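De novo protein based on the inhibitor Amoebiasin-1 (Entamoeba histolytica, PDB 5SWK) probably inhibits cysteine proteases, being a designed relative of a chagasin-family (I42) protease inhibitor. Local coordinates at residues D[15-18]-D[19-23]; D[86-89]-D[90-94]. All coordinates share one frame; numbering follows the deposited sequence. Where two conformers were deposited one is given.

Interaction 1 of 2, residues D[15-18]-D[19-23]; sequences ITIA and KGENK
Glu21 OE1 takes the backbone N-H of Ala18 at 2.8 Å, in a bond that is almost straight (170°) and meets the carboxylate oxygen nearly along its C-O axis. The same two residues are joined a second time, because Glu21 N donates to Ala18 O at 2.9 Å and closes the type II beta turn that runs from Ala18 to Glu21. One residue therefore satisfies both backbone polar atoms of Ala18, its carboxylate taking the N-H and its amide the C=O. The glutamate side chain suits this task because it reaches back fully extended: CG stands anti to the backbone N (chi1 178°), which carries OE1 past the turn to the end of the preceding strand. There OE1 also rests against CA and CB of Ile17, 3.4 Å from Ile17 CB, while Ala18 CB, 3.8 Å from Glu21 OE1, is small enough to sit beside the carboxylate. Gly20 has a positive phi of 95°, and with no CB it avoids a collision with the carbonyl O of Lys19. Lys19, at the other inner position of the turn, sends an extended chain outward, and its NZ hydrogen-bonds a glycerol, probably from the crystallisation liquor. Ile17 CG2 approaches Lys23 CG at 3.5 Å, a contact that is less certain because Lys23 was built in two conformers. Lys23 NZ itself is bonded to Met4 O. The strand leading in, 13-17, pairs in parallel with a strand of the second subunit, and Ile17 packs on Val107 of that subunit, whereas the strand leading out, 22-29, joins strand 65-73. The arrangement is a type II turn with a glutamate carboxylate bonded back to its first residue, linking two strands of the immunoglobulin-like chagasin fold.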
loop_
_atom_site.group_PDB
_atom_site.type_symbol
_atom_site.label_atom_id
_atom_site.label_comp_id
_atom_site.label_asym_id
_atom_site.label_seq_id
_atom_site.Cartn_x
_atom_site.Cartn_y
_atom_site.Cartn_z
ATOM N N ILE D 15 -26.517 2.417 -12.252
ATOM C CA ILE D 15 -27.653 3.272 -11.935
ATOM C C ILE D 15 -27.568 4.558 -12.728
ATOM O O ILE D 15 -26.518 4.899 -13.277
ATOM C CB ILE D 15 -27.727 3.636 -10.434
ATOM C CG1 ILE D 15 -26.515 4.491 -10.044
ATOM C CG2 ILE D 15 -27.862 2.384 -9.580
ATOM C CD1 ILE D 15 -26.642 5.184 -8.693
ATOM N N THR D 16 -28.682 5.276 -12.771
ATOM C CA THR D 16 -28.734 6.572 -13.418
ATOM C C THR D 16 -29.041 7.636 -12.383
ATOM O O THR D 16 -29.924 7.448 -11.551
ATOM C CB THR D 16 -29.811 6.624 -14.521
ATOM O OG1 THR D 16 -29.555 5.604 -15.498
ATOM C CG2 THR D 16 -29.796 7.981 -15.199
ATOM N N ILE D 17 -28.315 8.747 -12.437
ATOM C CA ILE D 17 -28.625 9.901 -11.606
ATOM C C ILE D 17 -28.459 11.196 -12.384
ATOM O O ILE D 17 -27.744 11.249 -13.386
ATOM C CB ILE D 17 -27.734 9.982 -10.346
ATOM C CG1 ILE D 17 -26.264 10.164 -10.738
ATOM C CG2 ILE D 17 -27.931 8.762 -9.456
ATOM C CD1 ILE D 17 -25.345 10.361 -9.547
ATOM N N ALA D 18 -29.116 12.246 -11.909
ATOM C CA ALA D 18 -28.972 13.556 -12.515
ATOM C C ALA D 18 -27.702 14.224 -12.003
ATOM O O ALA D 18 -27.298 14.009 -10.861
ATOM C CB ALA D 18 -30.181 14.411 -12.217
ATOM N N LYS D 19 -27.066 15.020 -12.853
ATOM C CA LYS D 19 -25.964 15.855 -12.404
ATOM C C LYS D 19 -26.442 16.749 -11.265
ATOM O O LYS D 19 -27.386 17.519 -11.429
ATOM C CB LYS D 19 -25.417 16.693 -13.558
ATOM C CG LYS D 19 -24.316 17.649 -13.149
ATOM C CD LYS D 19 -23.685 18.331 -14.349
ATOM C CE LYS D 19 -22.598 19.298 -13.904
ATOM N NZ LYS D 19 -21.881 19.917 -15.056
ATOM N N GLY D 20 -25.804 16.631 -10.103
ATOM C CA GLY D 20 -26.209 17.400 -8.939
ATOM C C GLY D 20 -27.152 16.654 -8.007
ATOM O O GLY D 20 -27.421 17.112 -6.892
ATOM N N GLU D 21 -27.664 15.510 -8.455
ATOM C CA GLU D 21 -28.490 14.658 -7.592
ATOM C C GLU D 21 -27.627 13.840 -6.628
ATOM O O GLU D 21 -26.546 13.362 -6.995
ATOM C CB GLU D 21 -29.361 13.718 -8.431
ATOM C CG GLU D 21 -30.229 12.762 -7.607
ATOM C CD GLU D 21 -30.912 11.691 -8.452
ATOM O OE1 GLU D 21 -30.673 11.647 -9.680
ATOM O OE2 GLU D 21 -31.687 10.887 -7.889
ATOM N N ASN D 22 -28.109 13.684 -5.397
ATOM C CA ASN D 22 -27.452 12.837 -4.413
ATOM C C ASN D 22 -28.097 11.469 -4.345
ATOM O O ASN D 22 -29.298 11.334 -4.531
ATOM C CB ASN D 22 -27.497 13.468 -3.015
ATOM C CG ASN D 22 -26.951 14.871 -2.991
ATOM O OD1 ASN D 22 -25.948 15.177 -3.638
ATOM N ND2 ASN D 22 -27.613 15.743 -2.240
ATOM N N LYS D 23 -27.289 10.449 -4.099
ATOM C CA LYS D 23 -27.805 9.116 -3.826
ATOM C C LYS D 23 -26.987 8.525 -2.700
ATOM O O LYS D 23 -25.861 8.956 -2.452
ATOM C CB LYS D 23 -27.748 8.224 -5.070
ATOM C CG LYS D 23 -28.860 8.485 -6.079
ATOM C CD LYS D 23 -30.146 7.761 -5.709
ATOM C CE LYS D 23 -29.983 6.250 -5.819
ATOM N NZ LYS D 23 -31.239 5.511 -5.499
#

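Interaction 2 of 2, residues D[86-89]-D[90-94]; sequences RRTS and FAEYW
Ser89 and Glu92 face each other across the first turn of helix 90-95 as a capping box, each side chain accepting the backbone N-H of the other. Ser89 is the N-cap: its OG, held between its own backbone N and carbonyl carbon (chi1 68°), receives Glu92 N at 3.1 Å. In return Glu92 runs extended from CG back toward the loop, and OE1 accepts Ser89 N at 2.9 Å, on the anti side of the carboxylate and somewhat out of its plane. A short hydroxyl suits the first place and a longer acid the second, and the negative carboxylate lies where the helix amino end probably favours it. A water lies within hydrogen-bonding distance of both Glu92 OE1 and Arg87 O and can bridge them. Regular helical bonding starts at once, with Tyr93 N donating to Ser89 O at 3.1 Å.

Thr88 and Tyr93 meet differently, their side chains at about a right angle. With OG1 beside the backbone N (chi1 -56°), the threonine holds CG2 anti to that N and lays this methyl over one face of the phenol ring, a CH-pi contact. The neighbouring Arg87 NH1 hydrogen-bonds Thr33 O, in what is probably the BC loop, so the two loops are joined. Phe90, Tyr93 and Trp94 all contact the chain of another protein, consistent with an inhibitor's binding surface. Thr88 CG2 sits 3.6 Å from the Tyr93 ring centroid, only 14° off the ring normal, and Thr88 CB lies 3.6 Å from Tyr93 OH.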
loop_
_atom_site.group_PDB
_atom_site.type_symbol
_atom_site.label_atom_id
_atom_site.label_comp_id
_atom_site.label_asym_id
_atom_site.label_seq_id
_atom_site.Cartn_x
_atom_site.Cartn_y
_atom_site.Cartn_z
ATOM N N ARG D 86 -11.169 -2.214 3.821
ATOM C CA ARG D 86 -9.765 -2.518 4.071
ATOM C C ARG D 86 -9.267 -2.022 5.427
ATOM O O ARG D 86 -9.928 -1.229 6.102
ATOM C CB ARG D 86 -8.889 -1.926 2.962
ATOM C CG ARG D 86 -8.817 -0.411 2.971
ATOM C CD ARG D 86 -7.685 0.094 2.081
ATOM N N ARG D 87 -8.096 -2.518 5.810
ATOM C CA ARG D 87 -7.413 -2.103 7.033
ATOM C C ARG D 87 -5.969 -1.804 6.681
ATOM O O ARG D 87 -5.261 -2.679 6.175
ATOM C CB ARG D 87 -7.493 -3.194 8.103
ATOM C CG ARG D 87 -6.706 -2.895 9.375
ATOM C CD ARG D 87 -7.012 -3.942 10.435
ATOM N NE ARG D 87 -6.354 -5.213 10.159
ATOM C CZ ARG D 87 -6.670 -6.359 10.751
ATOM N NH1 ARG D 87 -7.650 -6.396 11.649
ATOM N NH2 ARG D 87 -6.008 -7.465 10.448
ATOM N N THR D 88 -5.534 -0.571 6.919
ATOM C CA THR D 88 -4.171 -0.197 6.565
ATOM C C THR D 88 -3.185 -1.091 7.319
ATOM O O THR D 88 -3.347 -1.328 8.514
ATOM C CB THR D 88 -3.916 1.288 6.858
ATOM O OG1 THR D 88 -4.886 2.068 6.155
ATOM C CG2 THR D 88 -2.550 1.702 6.393
ATOM N N SER D 89 -2.191 -1.622 6.611
ATOM C CA SER D 89 -1.249 -2.567 7.216
ATOM C C SER D 89 -0.080 -1.842 7.867
ATOM O O SER D 89 0.198 -0.693 7.531
ATOM C CB SER D 89 -0.709 -3.529 6.162
ATOM O OG SER D 89 0.112 -2.811 5.263
ATOM N N PHE D 90 0.618 -2.514 8.780
ATOM C CA PHE D 90 1.833 -1.940 9.334
ATOM C C PHE D 90 2.798 -1.511 8.222
ATOM O O PHE D 90 3.370 -0.427 8.278
ATOM C CB PHE D 90 2.562 -2.914 10.264
ATOM C CG PHE D 90 3.923 -2.423 10.657
ATOM C CD1 PHE D 90 4.050 -1.398 11.587
ATOM C CD2 PHE D 90 5.076 -2.942 10.060
ATOM C CE1 PHE D 90 5.291 -0.893 11.926
ATOM C CE2 PHE D 90 6.330 -2.452 10.404
ATOM C CZ PHE D 90 6.438 -1.422 11.339
ATOM N N ALA D 91 2.982 -2.379 7.224
ATOM C CA ALA D 91 3.902 -2.076 6.128
ATOM C C ALA D 91 3.537 -0.756 5.452
ATOM O O ALA D 91 4.414 0.058 5.160
ATOM C CB ALA D 91 3.922 -3.227 5.110
ATOM N N GLU D 92 2.241 -0.523 5.248
ATOM C CA GLU D 92 1.784 0.713 4.617
ATOM C C GLU D 92 2.091 1.955 5.468
ATOM O O GLU D 92 2.592 2.961 4.947
ATOM C CB GLU D 92 0.287 0.619 4.299
ATOM C CG GLU D 92 0.011 -0.296 3.107
ATOM C CD GLU D 92 -1.468 -0.621 2.877
ATOM O OE1 GLU D 92 -2.251 -0.704 3.843
ATOM O OE2 GLU D 92 -1.842 -0.824 1.703
ATOM N N TYR D 93 1.813 1.885 6.771
ATOM C CA TYR D 93 2.170 2.972 7.676
ATOM C C TYR D 93 3.675 3.200 7.718
ATOM O O TYR D 93 4.136 4.337 7.672
ATOM C CB TYR D 93 1.680 2.689 9.099
ATOM C CG TYR D 93 0.193 2.802 9.295
ATOM C CD1 TYR D 93 -0.459 4.011 9.106
ATOM C CD2 TYR D 93 -0.556 1.706 9.696
ATOM C CE1 TYR D 93 -1.831 4.131 9.315
ATOM C CE2 TYR D 93 -1.928 1.812 9.909
ATOM C CZ TYR D 93 -2.555 3.027 9.711
ATOM O OH TYR D 93 -3.910 3.139 9.911
ATOM N N TRP D 94 4.439 2.115 7.817
ATOM C CA TRP D 94 5.881 2.246 7.949
ATOM C C TRP D 94 6.495 2.840 6.676
ATOM O O TRP D 94 7.421 3.654 6.746
ATOM C CB TRP D 94 6.533 0.899 8.280
ATOM C CG TRP D 94 7.946 1.088 8.721
ATOM C CD1 TRP D 94 9.073 0.921 7.966
ATOM C CD2 TRP D 94 8.387 1.543 10.002
ATOM N NE1 TRP D 94 10.189 1.222 8.706
ATOM C CE2 TRP D 94 9.795 1.605 9.962
ATOM C CE3 TRP D 94 7.726 1.886 11.193
ATOM C CZ2 TRP D 94 10.554 1.997 11.060
ATOM C CZ3 TRP D 94 8.481 2.280 12.276
ATOM C CH2 TRP D 94 9.880 2.337 12.204
HETATM O O HOH W 1 -4.172 -3.187 3.788
#

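Overall arrangement
Interaction 1 comes first along the chain, at the turn between strands 13-17 and 22-29; interaction 2 follows much later, where strand 77-86 has ended and the short helix 90-95 begins. Both belong to the same chagasin-family region, yet they lie on opposite sides of the chain's centre, with their centres 34 Å apart and their nearest atoms about 19 Å apart. They share no strand or helix. Both touch the second subunit: strand 13-17 extends a sheet across the interface, while Ala91 packs on Ala91 of that subunit. Interaction 2 also meets the other protein of the four-chain assembly, consistent with the helix region being part of the binding surface, far from the turn.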